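Local atomic coordinates of glycerol dehydratase (PDB entry 1R9D), a protein that probably acts as a B12-independent glycyl radical lyase of the pyruvate formate lyase family, dehydrating glycerol. Residues A[201-215]-A[520-534]. Numbering follows the deposited sequence.
Sequences KEKFLNSVIISCEAA and PFLSSMVDNCIGKGK
A Schellman motif ends helix 529-532, and its turn packs against Phe204 and Lys201 of the long helix 197-230. Gly533, at positive phi, is its C-prime residue; Lys534 N bonds back to Cys529 O, and, as Gly533 has no side chain, its backbone lies directly against Lys201. Gly533 O comes within 3.6 Å of Lys201 CA in a CA-H...O contact. The Lys201 chain runs on, its methylenes passing Lys532 O and NZ ending 3.5 Å from that oxygen. Phe204 brings a flat, apolar ring to the turn: its CG stands anti to the backbone N (chi1 172°), carrying the ring off the helix so that one face lies under Lys534 C, 3.8 Å from the plane and over its centre. Val208 CG2 backs the opposite face, and Ser523 CB meets the edge in plane. Leu205 CD2 lies 4.0 Å from Ile530 CG2, the two branched chains crossing at about a right angle.

Helix 520-524 crosses segment 201-215 of the long helix at -96°, in this packing of helices and a helix-ending turn within the pyruvate formate lyase-like region. The serines keep the crossing close: Ser524 CB is pressed to 3.5 Å from its partner Val208 CG1, and Ser211 OG sits 3.3 Å from Pro520 CB. That hydroxyl is satisfied within its own helix by Ser207 O, which takes Ser211 OG and Ser211 N from opposite faces of its plane. Farther along, the methyl of Ala215 touches the Phe521 ring, CB to CE2 4.0 Å, and Ile273 of helix 260-277 touches both residues.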
loop_
_atom_site.group_PDB
_atom_site.type_symbol
_atom_site.label_atom_id
_atom_site.label_comp_id
_atom_site.label_asym_id
_atom_site.label_seq_id
_atom_site.Cartn_x
_atom_site.Cartn_y
_atom_site.Cartn_z
ATOM N N LYS A 201 0.751 -11.748 -3.867
ATOM C CA LYS A 201 0.123 -12.954 -3.337
ATOM C C LYS A 201 1.212 -13.890 -2.824
ATOM O O LYS A 201 1.041 -14.576 -1.815
ATOM C CB LYS A 201 -0.695 -13.668 -4.417
ATOM C CG LYS A 201 -1.845 -12.849 -4.993
ATOM C CD LYS A 201 -2.681 -13.704 -5.943
ATOM C CE LYS A 201 -3.553 -12.860 -6.861
ATOM N NZ LYS A 201 -4.443 -11.943 -6.108
ATOM N N GLU A 202 2.338 -13.910 -3.531
ATOM C CA GLU A 202 3.459 -14.755 -3.154
ATOM C C GLU A 202 3.965 -14.356 -1.768
ATOM O O GLU A 202 4.214 -15.212 -0.917
ATOM C CB GLU A 202 4.563 -14.626 -4.211
ATOM C CG GLU A 202 5.779 -15.502 -3.996
ATOM C CD GLU A 202 6.885 -14.780 -3.257
ATOM O OE1 GLU A 202 6.839 -14.734 -2.010
ATOM O OE2 GLU A 202 7.794 -14.245 -3.927
ATOM N N LYS A 203 4.101 -13.054 -1.533
ATOM C CA LYS A 203 4.565 -12.579 -0.236
ATOM C C LYS A 203 3.579 -12.959 0.862
ATOM O O LYS A 203 3.981 -13.310 1.967
ATOM C CB LYS A 203 4.774 -11.062 -0.259
ATOM C CG LYS A 203 5.857 -10.613 -1.238
ATOM C CD LYS A 203 7.112 -11.484 -1.125
ATOM C CE LYS A 203 8.125 -11.138 -2.207
ATOM N NZ LYS A 203 9.244 -12.123 -2.288
ATOM N N PHE A 204 2.287 -12.895 0.556
ATOM C CA PHE A 204 1.278 -13.258 1.542
ATOM C C PHE A 204 1.358 -14.741 1.896
ATOM O O PHE A 204 1.321 -15.112 3.069
ATOM C CB PHE A 204 -0.136 -12.959 1.030
ATOM C CG PHE A 204 -1.218 -13.500 1.923
ATOM C CD1 PHE A 204 -1.510 -12.879 3.137
ATOM C CD2 PHE A 204 -1.894 -14.672 1.593
ATOM C CE1 PHE A 204 -2.454 -13.424 4.008
ATOM C CE2 PHE A 204 -2.840 -15.225 2.461
ATOM C CZ PHE A 204 -3.118 -14.598 3.672
ATOM N N LEU A 205 1.460 -15.595 0.881
ATOM C CA LEU A 205 1.522 -17.030 1.138
ATOM C C LEU A 205 2.775 -17.414 1.918
ATOM O O LEU A 205 2.721 -18.272 2.800
ATOM C CB LEU A 205 1.433 -17.805 -0.178
ATOM C CG LEU A 205 0.051 -17.730 -0.840
ATOM C CD1 LEU A 205 0.087 -18.406 -2.205
ATOM C CD2 LEU A 205 -0.985 -18.395 0.059
ATOM N N ASN A 206 3.904 -16.784 1.608
ATOM C CA ASN A 206 5.126 -17.089 2.343
ATOM C C ASN A 206 5.051 -16.557 3.770
ATOM O O ASN A 206 5.716 -17.078 4.670
ATOM C CB ASN A 206 6.348 -16.521 1.619
ATOM C CG ASN A 206 6.829 -17.440 0.514
ATOM O OD1 ASN A 206 7.159 -18.602 0.762
ATOM N ND2 ASN A 206 6.859 -16.936 -0.708
ATOM N N SER A 207 4.235 -15.526 3.982
ATOM C CA SER A 207 4.069 -14.958 5.315
ATOM C C SER A 207 3.220 -15.904 6.155
ATOM O O SER A 207 3.402 -16.010 7.366
ATOM C CB SER A 207 3.405 -13.582 5.237
ATOM O OG SER A 207 4.280 -12.628 4.667
ATOM N N VAL A 208 2.282 -16.586 5.506
ATOM C CA VAL A 208 1.436 -17.554 6.195
ATOM C C VAL A 208 2.311 -18.724 6.650
ATOM O O VAL A 208 2.155 -19.241 7.754
ATOM C CB VAL A 208 0.336 -18.110 5.264
ATOM C CG1 VAL A 208 -0.300 -19.348 5.882
ATOM C CG2 VAL A 208 -0.724 -17.038 5.014
ATOM N N ILE A 209 3.227 -19.139 5.778
ATOM C CA ILE A 209 4.120 -20.253 6.081
ATOM C C ILE A 209 5.032 -19.931 7.261
ATOM O O ILE A 209 5.171 -20.741 8.182
ATOM C CB ILE A 209 4.961 -20.625 4.838
ATOM C CG1 ILE A 209 4.028 -21.146 3.740
ATOM C CG2 ILE A 209 6.007 -21.679 5.202
ATOM C CD1 ILE A 209 4.704 -21.421 2.414
ATOM N N ILE A 210 5.642 -18.752 7.231
ATOM C CA ILE A 210 6.523 -18.316 8.308
ATOM C C ILE A 210 5.747 -18.276 9.625
ATOM O O ILE A 210 6.240 -18.722 10.668
ATOM C CB ILE A 210 7.094 -16.910 8.013
ATOM C CG1 ILE A 210 8.062 -16.986 6.826
ATOM C CG2 ILE A 210 7.791 -16.350 9.251
ATOM C CD1 ILE A 210 8.503 -15.636 6.301
ATOM N N SER A 211 4.526 -17.749 9.571
ATOM C CA SER A 211 3.690 -17.634 10.761
ATOM C C SER A 211 3.319 -18.981 11.367
ATOM O O SER A 211 3.391 -19.165 12.588
ATOM C CB SER A 211 2.414 -16.849 10.434
ATOM O OG SER A 211 2.729 -15.526 10.043
ATOM N N CYS A 212 2.915 -19.922 10.523
ATOM C CA CYS A 212 2.540 -21.245 11.003
ATOM C C CYS A 212 3.754 -22.031 11.498
ATOM O O CYS A 212 3.644 -22.842 12.422
ATOM C CB CYS A 212 1.806 -22.017 9.906
ATOM S SG CYS A 212 0.113 -21.398 9.610
ATOM N N GLU A 213 4.912 -21.792 10.889
ATOM C CA GLU A 213 6.124 -22.479 11.318
ATOM C C GLU A 213 6.498 -21.958 12.700
ATOM O O GLU A 213 7.030 -22.697 13.529
ATOM C CB GLU A 213 7.267 -22.239 10.324
ATOM C CG GLU A 213 6.975 -22.780 8.932
ATOM C CD GLU A 213 8.133 -22.620 7.964
ATOM O OE1 GLU A 213 8.745 -21.527 7.928
ATOM O OE2 GLU A 213 8.420 -23.588 7.225
ATOM N N ALA A 214 6.203 -20.684 12.946
ATOM C CA ALA A 214 6.497 -20.081 14.239
ATOM C C ALA A 214 5.571 -20.684 15.292
ATOM O O ALA A 214 5.972 -20.878 16.443
ATOM C CB ALA A 214 6.310 -18.568 14.178
ATOM N N ALA A 215 4.334 -20.978 14.896
ATOM C CA ALA A 215 3.370 -21.572 15.815
ATOM C C ALA A 215 3.893 -22.937 16.258
ATOM O O ALA A 215 3.835 -23.278 17.442
ATOM C CB ALA A 215 2.013 -21.725 15.134
ATOM N N PRO A 520 -1.147 -12.362 8.880
ATOM C CA PRO A 520 -0.840 -13.646 8.236
ATOM C C PRO A 520 -1.406 -14.877 8.946
ATOM O O PRO A 520 -2.045 -15.723 8.321
ATOM C CB PRO A 520 0.695 -13.679 8.219
ATOM C CG PRO A 520 1.098 -12.252 8.365
ATOM C CD PRO A 520 0.090 -11.700 9.325
ATOM N N PHE A 521 -1.171 -14.981 10.251
ATOM C CA PHE A 521 -1.640 -16.145 10.998
ATOM C C PHE A 521 -3.165 -16.274 11.036
ATOM O O PHE A 521 -3.721 -17.307 10.658
ATOM C CB PHE A 521 -1.078 -16.123 12.426
ATOM C CG PHE A 521 -1.411 -17.353 13.226
ATOM C CD1 PHE A 521 -2.352 -17.302 14.251
ATOM C CD2 PHE A 521 -0.803 -18.571 12.936
ATOM C CE1 PHE A 521 -2.688 -18.447 14.978
ATOM C CE2 PHE A 521 -1.128 -19.724 13.655
ATOM C CZ PHE A 521 -2.073 -19.664 14.679
ATOM N N LEU A 522 -3.837 -15.225 11.490
ATOM C CA LEU A 522 -5.293 -15.245 11.571
ATOM C C LEU A 522 -5.928 -15.528 10.204
ATOM O O LEU A 522 -6.844 -16.343 10.086
ATOM C CB LEU A 522 -5.804 -13.903 12.099
ATOM C CG LEU A 522 -7.314 -13.830 12.343
ATOM C CD1 LEU A 522 -7.666 -14.691 13.547
ATOM C CD2 LEU A 522 -7.739 -12.384 12.577
ATOM N N SER A 523 -5.427 -14.856 9.171
ATOM C CA SER A 523 -5.969 -15.015 7.824
ATOM C C SER A 523 -5.888 -16.431 7.270
ATOM O O SER A 523 -6.762 -16.858 6.510
ATOM C CB SER A 523 -5.263 -14.055 6.860
ATOM O OG SER A 523 -5.487 -12.703 7.227
ATOM N N SER A 524 -4.849 -17.164 7.653
ATOM C CA SER A 524 -4.663 -18.521 7.158
ATOM C C SER A 524 -5.771 -19.470 7.595
ATOM O O SER A 524 -5.960 -20.525 6.992
ATOM C CB SER A 524 -3.304 -19.068 7.616
ATOM O OG SER A 524 -3.276 -19.276 9.019
ATOM N N MET A 525 -6.506 -19.091 8.635
ATOM C CA MET A 525 -7.573 -19.936 9.156
ATOM C C MET A 525 -8.992 -19.487 8.802
ATOM O O MET A 525 -9.955 -19.926 9.429
ATOM C CB MET A 525 -7.427 -20.062 10.675
ATOM C CG MET A 525 -6.099 -20.685 11.089
ATOM S SD MET A 525 -5.893 -20.780 12.873
ATOM C CE MET A 525 -5.526 -19.099 13.245
ATOM N N VAL A 526 -9.119 -18.620 7.802
ATOM C CA VAL A 526 -10.432 -18.141 7.360
ATOM C C VAL A 526 -10.496 -18.274 5.837
ATOM O O VAL A 526 -9.616 -17.797 5.123
ATOM C CB VAL A 526 -10.670 -16.675 7.771
ATOM C CG1 VAL A 526 -12.059 -16.221 7.302
ATOM C CG2 VAL A 526 -10.561 -16.546 9.284
ATOM N N ASP A 527 -11.551 -18.918 5.355
ATOM C CA ASP A 527 -11.718 -19.197 3.933
ATOM C C ASP A 527 -11.521 -18.171 2.841
ATOM O O ASP A 527 -11.920 -17.012 2.937
ATOM C CB ASP A 527 -13.043 -19.907 3.701
ATOM C CG ASP A 527 -12.916 -21.402 3.853
ATOM O OD1 ASP A 527 -13.940 -22.110 3.725
ATOM O OD2 ASP A 527 -11.777 -21.867 4.098
ATOM N N ASN A 528 -10.898 -18.672 1.778
ATOM C CA ASN A 528 -10.565 -17.932 0.584
ATOM C C ASN A 528 -9.290 -17.112 0.750
ATOM O O ASN A 528 -8.664 -16.773 -0.241
ATOM C CB ASN A 528 -11.740 -17.058 0.147
ATOM C CG ASN A 528 -13.002 -17.869 -0.126
ATOM O OD1 ASN A 528 -13.055 -19.072 0.141
ATOM N ND2 ASN A 528 -14.027 -17.207 -0.652
ATOM N N CYS A 529 -8.876 -16.813 1.983
ATOM C CA CYS A 529 -7.647 -16.036 2.149
ATOM C C CYS A 529 -6.466 -16.715 1.450
ATOM O O CYS A 529 -5.793 -16.094 0.633
ATOM C CB CYS A 529 -7.322 -15.808 3.628
ATOM S SG CYS A 529 -8.361 -14.522 4.404
ATOM N N ILE A 530 -6.216 -17.985 1.764
ATOM C CA ILE A 530 -5.111 -18.702 1.125
ATOM C C ILE A 530 -5.401 -18.850 -0.367
ATOM O O ILE A 530 -4.537 -18.600 -1.204
ATOM C CB ILE A 530 -4.912 -20.108 1.737
ATOM C CG1 ILE A 530 -4.382 -19.984 3.164
ATOM C CG2 ILE A 530 -3.938 -20.925 0.880
ATOM C CD1 ILE A 530 -4.215 -21.315 3.874
ATOM N N GLY A 531 -6.630 -19.245 -0.691
ATOM C CA GLY A 531 -7.019 -19.423 -2.081
ATOM C C GLY A 531 -6.945 -18.155 -2.909
ATOM O O GLY A 531 -6.607 -18.201 -4.093
ATOM N N LYS A 532 -7.265 -17.019 -2.295
ATOM C CA LYS A 532 -7.232 -15.734 -2.988
ATOM C C LYS A 532 -5.862 -15.081 -2.867
ATOM O O LYS A 532 -5.555 -14.126 -3.582
ATOM C CB LYS A 532 -8.283 -14.786 -2.406
ATOM C CG LYS A 532 -9.719 -15.274 -2.511
ATOM C CD LYS A 532 -10.207 -15.295 -3.949
ATOM C CE LYS A 532 -11.675 -15.698 -4.015
ATOM N NZ LYS A 532 -12.191 -15.717 -5.411
ATOM N N GLY A 533 -5.043 -15.598 -1.957
ATOM C CA GLY A 533 -3.718 -15.041 -1.752
ATOM C C GLY A 533 -3.753 -13.643 -1.155
ATOM O O GLY A 533 -2.902 -12.814 -1.462
ATOM N N LYS A 534 -4.734 -13.378 -0.297
ATOM C CA LYS A 534 -4.861 -12.062 0.327
ATOM C C LYS A 534 -5.382 -12.148 1.762
ATOM O O LYS A 534 -6.162 -13.032 2.100
ATOM C CB LYS A 534 -5.790 -11.177 -0.515
ATOM C CG LYS A 534 -7.121 -11.833 -0.827
ATOM C CD LYS A 534 -7.886 -11.107 -1.940
ATOM C CE LYS A 534 -8.268 -9.697 -1.537
ATOM N NZ LYS A 534 -9.294 -9.098 -2.446
#